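PDB 2C4E: nucleoside kinase from Methanococcus jannaschii, which catalyses the ATP- and metal-dependent phosphorylation of nucleosides, with highest activity on inosine, guanosine and cytidine, to give nucleoside monophosphates. Local coordinates for residues A[157-162]-A[178-183]; A[184-189]-A[248-253]; A[209-214]-A[221-226]; A[229-234]-A[269-274]. All blocks are in the same frame, centred on the assembly; numbering follows the deposited sequence. Where two conformers were deposited one is given.

Contact 1 of 4, residues A[157-162]-A[178-183]; sequences VSFDPG and EHTNFL
Parallel strand pairing sets S158 beside F182 and F159 beside L183, in the buried middle of the large sheet. V157 O takes two successive N-H groups: N181 N at 2.8 Å, tilted out of the carbonyl plane, and F182 N at 3.0 Å, in that plane and much straighter. Two residues along from V157, F159 N returns a bond to F182 O at 3.0 Å. The side chains around this frame mostly pack. V157 CG1 comes within 3.3 Å of H179 O, a close approach for one methyl of this beta-branched residue. The first torsion of F159 sets CG anti to its backbone N (chi1 175°), and the ring then runs alongside L183 in the same direction, CD2 3.7 Å from L183 CD1. T180 crosses F159 at about a right angle, its OG1 3.6 Å from F159 CB, while that hydroxyl bonds to I176 O in the helix before it. An alanine at T180 would probably leave I176 O without this partner and open a gap beside F159 CB. On the other face, small S158 bonds through OG to H135 ND1. Strand 156-159, helix 170-178 and strand 182-186 thus form a beta-alpha-beta crossover of the ribokinase fold.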
# COMPACT_ATOMS: atom_id res chain seq x y z
N VAL A 157 0.82 -33.73 -10.56
CA VAL A 157 0.33 -32.56 -9.88
C VAL A 157 1.11 -32.33 -8.60
O VAL A 157 1.24 -33.23 -7.79
CB VAL A 157 -1.16 -32.72 -9.55
CG1 VAL A 157 -1.63 -31.58 -8.67
CG2 VAL A 157 -1.97 -32.82 -10.86
N SER A 158 1.61 -31.11 -8.45
CA SER A 158 2.26 -30.65 -7.23
C SER A 158 1.38 -29.55 -6.65
O SER A 158 0.85 -28.72 -7.39
CB SER A 158 3.67 -30.14 -7.55
OG SER A 158 4.26 -29.49 -6.43
N PHE A 159 1.20 -29.54 -5.33
CA PHE A 159 0.26 -28.63 -4.67
C PHE A 159 0.79 -28.24 -3.31
O PHE A 159 1.28 -29.06 -2.56
CB PHE A 159 -1.10 -29.33 -4.51
CG PHE A 159 -2.11 -28.55 -3.74
CD1 PHE A 159 -2.47 -27.28 -4.15
CD2 PHE A 159 -2.72 -29.09 -2.61
CE1 PHE A 159 -3.43 -26.55 -3.44
CE2 PHE A 159 -3.66 -28.35 -1.88
CZ PHE A 159 -4.01 -27.09 -2.31
N ASP A 160 0.67 -26.96 -2.99
CA ASP A 160 0.88 -26.54 -1.62
C ASP A 160 -0.23 -25.54 -1.31
O ASP A 160 -0.25 -24.50 -1.92
CB ASP A 160 2.24 -25.88 -1.45
CG ASP A 160 2.55 -25.54 0.02
OD1 ASP A 160 1.65 -25.32 0.88
OD2 ASP A 160 3.71 -25.46 0.41
N PRO A 161 -1.11 -25.85 -0.37
CA PRO A 161 -2.19 -24.92 -0.04
C PRO A 161 -1.67 -23.58 0.50
O PRO A 161 -2.37 -22.58 0.37
CB PRO A 161 -2.97 -25.67 1.03
CG PRO A 161 -1.97 -26.62 1.62
CD PRO A 161 -1.14 -27.05 0.49
N GLY A 162 -0.49 -23.58 1.11
CA GLY A 162 0.11 -22.37 1.65
C GLY A 162 -0.85 -21.55 2.51
O GLY A 162 -1.63 -22.08 3.30
N GLU A 178 -6.64 -35.62 -3.20
CA GLU A 178 -6.88 -36.88 -3.87
C GLU A 178 -6.43 -36.76 -5.33
O GLU A 178 -6.27 -37.76 -6.01
CB GLU A 178 -8.34 -37.35 -3.68
CG GLU A 178 -8.52 -37.80 -2.22
CD GLU A 178 -9.81 -38.51 -1.90
OE1 GLU A 178 -10.86 -38.14 -2.48
OE2 GLU A 178 -9.76 -39.41 -1.03
N HIS A 179 -6.21 -35.52 -5.78
CA HIS A 179 -5.69 -35.24 -7.14
C HIS A 179 -4.30 -34.63 -7.10
O HIS A 179 -3.93 -33.86 -8.00
CB HIS A 179 -6.65 -34.33 -7.85
CG HIS A 179 -8.02 -34.91 -8.01
ND1 HIS A 179 -8.44 -35.52 -9.17
CD2 HIS A 179 -9.04 -35.00 -7.14
CE1 HIS A 179 -9.68 -35.96 -8.99
NE2 HIS A 179 -10.07 -35.65 -7.77
N THR A 180 -3.53 -34.98 -6.07
CA THR A 180 -2.18 -34.46 -5.90
C THR A 180 -1.18 -35.61 -5.87
O THR A 180 -1.42 -36.60 -5.22
CB THR A 180 -2.06 -33.67 -4.59
OG1 THR A 180 -2.86 -32.48 -4.66
CG2 THR A 180 -0.66 -33.12 -4.43
N ASN A 181 -0.07 -35.45 -6.59
CA ASN A 181 1.06 -36.38 -6.51
C ASN A 181 2.10 -35.94 -5.47
O ASN A 181 2.48 -36.75 -4.64
CB ASN A 181 1.73 -36.57 -7.87
CG ASN A 181 0.80 -37.22 -8.87
OD1 ASN A 181 0.61 -38.47 -8.89
ND2 ASN A 181 0.17 -36.39 -9.66
N PHE A 182 2.53 -34.68 -5.51
CA PHE A 182 3.46 -34.13 -4.52
C PHE A 182 2.73 -33.08 -3.73
O PHE A 182 2.28 -32.09 -4.30
CB PHE A 182 4.67 -33.42 -5.15
CG PHE A 182 5.41 -34.20 -6.20
CD1 PHE A 182 5.10 -34.03 -7.54
CD2 PHE A 182 6.44 -35.05 -5.86
CE1 PHE A 182 5.79 -34.72 -8.52
CE2 PHE A 182 7.16 -35.74 -6.85
CZ PHE A 182 6.83 -35.57 -8.17
N LEU A 183 2.60 -33.30 -2.42
CA LEU A 183 1.94 -32.37 -1.52
C LEU A 183 2.99 -31.75 -0.61
O LEU A 183 3.67 -32.46 0.14
CB LEU A 183 0.89 -33.11 -0.71
CG LEU A 183 0.13 -32.32 0.36
CD1 LEU A 183 -0.66 -31.20 -0.34
CD2 LEU A 183 -0.77 -33.27 1.09

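Contact 2 of 4, residues A[184-189]-A[248-253]; sequences FMNKHE and SYRAGF
R250 NH2, 3.8 Å from F184 CB across the contact, is gripped by two polar partners: it forms a salt bridge with D160 OD2 and a hydrogen bond with T214 OG1. The same threonine hydroxyl bonds to N186 OD1, so the ATP-binding N186 is linked to the arginine through T214, although its OD1 is 3.9 Å from R250 NH2. Nearer the helix the contact is apolar. R250 has CG beside its own backbone N (chi1 -73°), and this methylene sits over one face of F184 in a CH-pi contact, 3.8 Å from the ring centroid. The two side chains run antiparallel past one another, bringing R250 NE within 3.6 Å of F184 CB. The far edge of F184 makes a T-shaped stack on the face of F253, planes at 88° and CZ 3.6 Å from F253 CD2; Y249 CE2 lies 4.1 Å from F184 CE2, also at the ring edge. An alanine at F184 would probably open a gap before the face of F253 and let the R250 methylene chain shift. Phenylalanine suits the place because its ring packs on that chain while D160 and T214 hold NH2 and G246 O takes NH1, consistent with the inferred role of R250 in stabilising the transition state.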
# COMPACT_ATOMS: atom_id res chain seq x y z
N PHE A 184 3.13 -30.44 -0.71
CA PHE A 184 4.03 -29.67 0.12
C PHE A 184 3.23 -28.89 1.16
O PHE A 184 2.23 -28.25 0.83
CB PHE A 184 4.80 -28.66 -0.72
CG PHE A 184 5.76 -29.24 -1.72
CD1 PHE A 184 5.34 -29.53 -3.03
CD2 PHE A 184 7.10 -29.43 -1.41
CE1 PHE A 184 6.23 -30.04 -3.97
CE2 PHE A 184 7.98 -29.93 -2.35
CZ PHE A 184 7.55 -30.23 -3.62
N MET A 185 3.67 -28.91 2.41
CA MET A 185 3.11 -28.05 3.43
C MET A 185 4.19 -27.70 4.44
O MET A 185 5.03 -28.52 4.76
CB MET A 185 1.95 -28.72 4.16
CG MET A 185 0.63 -28.74 3.39
SD MET A 185 -0.72 -29.36 4.44
CE MET A 185 -0.50 -31.08 4.21
N ASN A 186 4.16 -26.48 4.93
CA ASN A 186 4.95 -26.13 6.09
C ASN A 186 4.35 -26.82 7.32
O ASN A 186 3.18 -27.21 7.30
CB ASN A 186 4.97 -24.62 6.28
CG ASN A 186 5.83 -23.95 5.24
OD1 ASN A 186 6.97 -24.36 5.01
ND2 ASN A 186 5.29 -22.93 4.58
N LYS A 187 5.14 -26.97 8.37
CA LYS A 187 4.73 -27.77 9.53
C LYS A 187 3.44 -27.29 10.20
O LYS A 187 2.62 -28.10 10.59
CB LYS A 187 5.85 -27.86 10.57
CG LYS A 187 5.52 -28.80 11.74
CD LYS A 187 6.75 -29.12 12.58
CE LYS A 187 6.59 -30.41 13.36
NZ LYS A 187 7.89 -30.91 13.88
N HIS A 188 3.28 -25.98 10.34
CA HIS A 188 2.09 -25.43 10.98
C HIS A 188 0.84 -25.75 10.17
O HIS A 188 -0.21 -26.09 10.72
CB HIS A 188 2.23 -23.91 11.16
CG HIS A 188 3.21 -23.51 12.20
ND1 HIS A 188 3.67 -24.37 13.18
CD2 HIS A 188 3.84 -22.33 12.44
CE1 HIS A 188 4.52 -23.74 13.97
NE2 HIS A 188 4.64 -22.50 13.54
N GLU A 189 0.97 -25.67 8.85
CA GLU A 189 -0.12 -25.88 7.95
C GLU A 189 -0.42 -27.38 7.91
O GLU A 189 -1.56 -27.79 7.91
CB GLU A 189 0.24 -25.21 6.60
CG GLU A 189 1.14 -23.97 6.87
CD GLU A 189 0.93 -22.78 5.96
OE1 GLU A 189 1.34 -22.86 4.77
OE2 GLU A 189 0.43 -21.75 6.48
N SER A 248 11.22 -21.19 -3.29
CA SER A 248 12.49 -21.61 -3.86
C SER A 248 12.82 -23.07 -3.56
O SER A 248 13.41 -23.74 -4.39
CB SER A 248 13.64 -20.72 -3.40
OG SER A 248 13.94 -20.95 -2.05
N TYR A 249 12.42 -23.56 -2.39
CA TYR A 249 12.58 -24.97 -2.06
C TYR A 249 11.76 -25.81 -3.03
O TYR A 249 12.22 -26.82 -3.51
CB TYR A 249 12.10 -25.26 -0.64
CG TYR A 249 12.21 -26.72 -0.22
CD1 TYR A 249 13.25 -27.14 0.62
CD2 TYR A 249 11.27 -27.67 -0.62
CE1 TYR A 249 13.37 -28.46 1.00
CE2 TYR A 249 11.38 -29.01 -0.22
CZ TYR A 249 12.43 -29.39 0.60
OH TYR A 249 12.54 -30.71 1.01
N ARG A 250 10.51 -25.41 -3.27
CA ARG A 250 9.66 -26.11 -4.22
C ARG A 250 10.24 -26.04 -5.64
O ARG A 250 10.26 -27.04 -6.34
CB ARG A 250 8.22 -25.58 -4.15
CG ARG A 250 7.50 -26.05 -2.87
CD ARG A 250 6.96 -24.94 -2.03
NE ARG A 250 6.31 -25.39 -0.80
CZ ARG A 250 6.87 -25.41 0.41
NH1 ARG A 250 8.13 -25.05 0.60
NH2 ARG A 250 6.14 -25.81 1.46
N ALA A 251 10.75 -24.87 -6.05
CA ALA A 251 11.40 -24.72 -7.34
C ALA A 251 12.56 -25.70 -7.50
O ALA A 251 12.67 -26.37 -8.52
CB ALA A 251 11.88 -23.28 -7.54
N GLY A 252 13.39 -25.81 -6.47
CA GLY A 252 14.53 -26.70 -6.51
C GLY A 252 14.11 -28.16 -6.53
O GLY A 252 14.65 -28.95 -7.32
N PHE A 253 13.15 -28.50 -5.68
CA PHE A 253 12.68 -29.88 -5.55
C PHE A 253 12.11 -30.38 -6.88
O PHE A 253 12.44 -31.45 -7.35
CB PHE A 253 11.61 -29.95 -4.46
CG PHE A 253 11.22 -31.34 -4.06
CD1 PHE A 253 11.67 -31.86 -2.86
CD2 PHE A 253 10.40 -32.12 -4.87
CE1 PHE A 253 11.33 -33.13 -2.48
CE2 PHE A 253 10.06 -33.41 -4.48
CZ PHE A 253 10.53 -33.90 -3.27

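Contact 3 of 4, residues A[209-214]-A[221-226]; sequences DALIVT and VIYTKD
Strands 210-214 and 221-223 run antiparallel at 162°, their axes 4.7 Å apart, as the two arms of a beta hairpin. L211 with Y223 and V213 with V221 are hydrogen-bonded pairs, and the nearly straight bond from Y223 N to L211 O is 2.8 Å; between them I212 and I222 form a non-hydrogen-bonded pair. The turn that joins the arms, together with T214, carries the ATP-binding residues 214-219. L211, V213, V221 and Y223 share one face of the sheet. There Y223 lies beside L211, pointing the same way, with CD1 3.9 Å from L211 CD2, while V213 CG2 reaches the ring edge at CE1, 4.2 Å away. V221 CG1 stands between its own backbone N and carbonyl carbon (chi1 55°), the crowded position, and meets V213 CB at 3.8 Å; CG2 of the same valine lies over one face of the Y223 ring, toward its rim. F190 of helix 187-197 packs on L211 and V213. Beta-branched I212 and I222, well suited to an extended strand, lie on the opposite face, where both touch F253 of helix 245-258 and meet each other CG1 to CG1 at 4.2 Å. Beyond the paired strands a water bridges the arms, donating to D209 O at 2.7 Å and accepting from K225 N at 3.0 Å.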
# COMPACT_ATOMS: atom_id res chain seq x y z
N ASP A 209 1.73 -39.38 -3.69
CA ASP A 209 2.96 -40.13 -3.83
C ASP A 209 4.05 -39.68 -2.88
O ASP A 209 4.88 -40.49 -2.46
CB ASP A 209 3.50 -40.01 -5.26
CG ASP A 209 2.57 -40.59 -6.28
OD1 ASP A 209 2.05 -41.71 -6.10
OD2 ASP A 209 2.37 -40.01 -7.36
N ALA A 210 4.08 -38.39 -2.57
CA ALA A 210 5.06 -37.82 -1.66
C ALA A 210 4.44 -36.66 -0.92
O ALA A 210 3.79 -35.79 -1.51
CB ALA A 210 6.30 -37.36 -2.40
N LEU A 211 4.63 -36.69 0.40
CA LEU A 211 4.24 -35.61 1.27
C LEU A 211 5.54 -35.00 1.78
O LEU A 211 6.36 -35.69 2.36
CB LEU A 211 3.45 -36.17 2.47
CG LEU A 211 3.32 -35.27 3.69
CD1 LEU A 211 2.52 -34.04 3.32
CD2 LEU A 211 2.67 -36.04 4.84
N ILE A 212 5.71 -33.70 1.55
CA ILE A 212 6.91 -33.00 1.91
C ILE A 212 6.53 -31.93 2.92
O ILE A 212 5.79 -30.99 2.62
CB ILE A 212 7.57 -32.36 0.68
CG1 ILE A 212 7.85 -33.42 -0.40
CG2 ILE A 212 8.85 -31.64 1.13
CD1 ILE A 212 6.78 -33.51 -1.48
N VAL A 213 7.01 -32.12 4.14
CA VAL A 213 6.76 -31.18 5.21
C VAL A 213 8.03 -30.38 5.45
O VAL A 213 9.07 -30.92 5.82
CB VAL A 213 6.32 -31.89 6.51
CG1 VAL A 213 6.10 -30.88 7.62
CG2 VAL A 213 5.06 -32.73 6.26
N THR A 214 7.93 -29.08 5.21
CA THR A 214 9.06 -28.20 5.36
C THR A 214 8.98 -27.51 6.71
O THR A 214 7.90 -27.11 7.17
CB THR A 214 9.07 -27.18 4.20
OG1 THR A 214 7.77 -26.58 4.09
CG2 THR A 214 9.24 -27.88 2.89
N VAL A 221 11.17 -32.94 5.68
CA VAL A 221 11.03 -34.38 5.66
C VAL A 221 10.15 -34.77 4.48
O VAL A 221 9.14 -34.14 4.22
CB VAL A 221 10.44 -34.93 6.98
CG1 VAL A 221 9.12 -34.27 7.31
CG2 VAL A 221 10.28 -36.46 6.93
N ILE A 222 10.58 -35.81 3.77
CA ILE A 222 9.81 -36.39 2.69
C ILE A 222 9.26 -37.74 3.12
O ILE A 222 10.02 -38.62 3.52
CB ILE A 222 10.72 -36.58 1.46
CG1 ILE A 222 11.38 -35.26 1.06
CG2 ILE A 222 9.91 -37.19 0.32
CD1 ILE A 222 12.61 -35.43 0.18
N TYR A 223 7.95 -37.91 3.02
CA TYR A 223 7.32 -39.19 3.33
C TYR A 223 6.81 -39.80 2.05
O TYR A 223 6.10 -39.15 1.30
CB TYR A 223 6.12 -39.00 4.26
CG TYR A 223 6.46 -38.41 5.59
CD1 TYR A 223 6.34 -37.05 5.83
CD2 TYR A 223 6.89 -39.23 6.63
CE1 TYR A 223 6.63 -36.52 7.08
CE2 TYR A 223 7.18 -38.71 7.87
CZ TYR A 223 7.06 -37.35 8.09
OH TYR A 223 7.35 -36.85 9.34
N THR A 224 7.17 -41.05 1.81
CA THR A 224 6.53 -41.86 0.78
C THR A 224 5.99 -43.14 1.43
O THR A 224 6.18 -43.35 2.63
CB THR A 224 7.52 -42.21 -0.33
OG1 THR A 224 8.55 -43.06 0.20
CG2 THR A 224 8.27 -40.97 -0.81
N LYS A 225 5.34 -43.99 0.66
CA LYS A 225 4.82 -45.25 1.18
C LYS A 225 5.95 -46.11 1.74
O LYS A 225 5.80 -46.75 2.78
CB LYS A 225 4.07 -46.02 0.09
CG LYS A 225 2.72 -45.42 -0.26
CD LYS A 225 1.96 -46.30 -1.24
CE LYS A 225 0.69 -45.63 -1.74
NZ LYS A 225 0.20 -46.21 -3.01
N ASP A 226 7.09 -46.08 1.07
CA ASP A 226 8.23 -46.94 1.38
C ASP A 226 9.18 -46.37 2.43
O ASP A 226 9.90 -47.13 3.08
CB ASP A 226 9.03 -47.22 0.10
CG ASP A 226 8.29 -48.13 -0.87
OD1 ASP A 226 8.41 -49.37 -0.73
OD2 ASP A 226 7.58 -47.71 -1.82
O HOH W 1 4.55 -43.15 -2.10

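Contact 4 of 4, residues A[229-234]-A[269-274]; sequences IEIPCI and IGAATA
P232 O, on the flat peptide group that leads into C233, rests 3.6 Å from A271 CB; no aromatic ring takes part here, and the planar units are all peptides. A second such plane, in the helix, is that of the I269 carbonyl, whose oxygen T273 meets on both sides of the carbonyl plane: its backbone N at 2.8 Å on one, and its hydroxyl OG1, which donates at 2.7 Å, on the other. T273 thereby turns its polar group back onto its own helix. Across the contact A271 is the hub. Its single methyl touches I231 CG2 at 4.1 Å and I234 CG1 at 3.8 Å, and a residue as small as alanine suits a place where the incoming chain passes this near the helix. I234 has CG1 beside its backbone N (chi1 -64°), which directs that methylene to the helix surface, 3.9 Å from A272 N. No direct hydrogen bond joins the segments. A water does so instead, accepting from I234 N at 3.0 Å and donating to A271 O. V293 of helix 290-299 packs against A272 and T273, and S248 of helix 245-258 also lies against T273. The end of strand 228-231, outermost in the large sheet of this chain, and the loop after it, through P232 and I234, thus pack on helix 263-277, one of the helices flanking this sheet in the layered alpha/beta ribokinase fold.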
# COMPACT_ATOMS: atom_id res chain seq x y z
N ILE A 229 12.34 -39.69 4.63
CA ILE A 229 13.64 -39.12 4.29
C ILE A 229 13.82 -37.78 4.97
O ILE A 229 13.09 -36.84 4.71
CB ILE A 229 13.76 -38.90 2.76
CG1 ILE A 229 13.38 -40.18 2.00
CG2 ILE A 229 15.17 -38.42 2.41
CD1 ILE A 229 13.24 -39.96 0.50
N GLU A 230 14.84 -37.70 5.82
CA GLU A 230 15.14 -36.46 6.52
C GLU A 230 16.15 -35.63 5.74
O GLU A 230 17.23 -36.12 5.40
CB GLU A 230 15.68 -36.79 7.91
CG GLU A 230 14.68 -37.57 8.74
CD GLU A 230 14.00 -36.71 9.78
OE1 GLU A 230 13.42 -35.68 9.39
OE2 GLU A 230 14.06 -37.05 10.98
N ILE A 231 15.79 -34.39 5.47
CA ILE A 231 16.61 -33.46 4.70
C ILE A 231 17.05 -32.36 5.63
O ILE A 231 16.21 -31.70 6.23
CB ILE A 231 15.78 -32.83 3.55
CG1 ILE A 231 15.07 -33.91 2.72
CG2 ILE A 231 16.66 -31.95 2.69
CD1 ILE A 231 16.01 -34.84 1.96
N PRO A 232 18.36 -32.14 5.79
CA PRO A 232 18.81 -31.06 6.65
C PRO A 232 18.59 -29.70 6.01
O PRO A 232 18.39 -29.58 4.79
CB PRO A 232 20.31 -31.34 6.85
CG PRO A 232 20.59 -32.63 6.15
CD PRO A 232 19.49 -32.87 5.19
N CYS A 233 18.58 -28.68 6.85
CA CYS A 233 18.67 -27.30 6.40
C CYS A 233 20.10 -27.06 5.93
O CYS A 233 21.04 -27.58 6.54
CB CYS A 233 18.32 -26.37 7.55
SG CYS A 233 18.22 -24.63 7.08
N ILE A 234 20.26 -26.31 4.85
CA ILE A 234 21.58 -25.96 4.33
C ILE A 234 21.89 -24.54 4.77
O ILE A 234 21.13 -23.61 4.49
CB ILE A 234 21.62 -26.08 2.79
CG1 ILE A 234 21.40 -27.54 2.35
CG2 ILE A 234 22.94 -25.54 2.23
CD1 ILE A 234 22.58 -28.48 2.61
N ILE A 269 18.43 -30.53 -3.05
CA ILE A 269 18.46 -29.41 -3.98
C ILE A 269 17.49 -28.32 -3.54
O ILE A 269 17.82 -27.15 -3.61
CB ILE A 269 18.17 -29.88 -5.42
CG1 ILE A 269 19.32 -30.77 -5.93
CG2 ILE A 269 17.88 -28.70 -6.33
CD1 ILE A 269 20.59 -30.02 -6.31
N GLY A 270 16.28 -28.70 -3.10
CA GLY A 270 15.34 -27.72 -2.58
C GLY A 270 15.95 -26.92 -1.43
O GLY A 270 15.90 -25.68 -1.41
N ALA A 271 16.55 -27.64 -0.50
CA ALA A 271 17.20 -27.03 0.67
C ALA A 271 18.33 -26.10 0.24
O ALA A 271 18.42 -24.98 0.73
CB ALA A 271 17.74 -28.11 1.58
N ALA A 272 19.16 -26.55 -0.68
CA ALA A 272 20.29 -25.74 -1.14
C ALA A 272 19.79 -24.50 -1.87
O ALA A 272 20.32 -23.40 -1.69
CB ALA A 272 21.18 -26.55 -2.03
N THR A 273 18.74 -24.65 -2.67
CA THR A 273 18.18 -23.51 -3.39
C THR A 273 17.66 -22.45 -2.43
O THR A 273 17.93 -21.27 -2.61
CB THR A 273 17.03 -23.94 -4.32
OG1 THR A 273 17.49 -24.97 -5.20
CG2 THR A 273 16.63 -22.80 -5.24
N ALA A 274 16.93 -22.89 -1.41
CA ALA A 274 16.36 -22.00 -0.41
C ALA A 274 17.42 -21.23 0.34
O ALA A 274 17.18 -20.10 0.78
CB ALA A 274 15.51 -22.79 0.58
O HOH W 2 17.91 -24.92 3.51

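Four strand steps across one sheet connect the set: 156-159 pairs with 182-186 in contact 1, 182-186 neighbours 210-214, and the hairpin of contact 3 leads to the outermost strand used in contact 4. Contacts 1 and 3 are therefore held mainly by backbone bonds, parallel in one and antiparallel in the other. Contact 2 lays a helix on the sheet, contact 4 a helix against the edge strand's end and the following loop; both rely on side-chain packing, aromatic rings and an arginine in the first, small aliphatic groups with a water in the second. Contacts 3 and 4 reach the surface, at D209 and P232; contacts 1 and 2 have no exposed touching residue. D160 and T214 tie contacts 1 and 3 to R250.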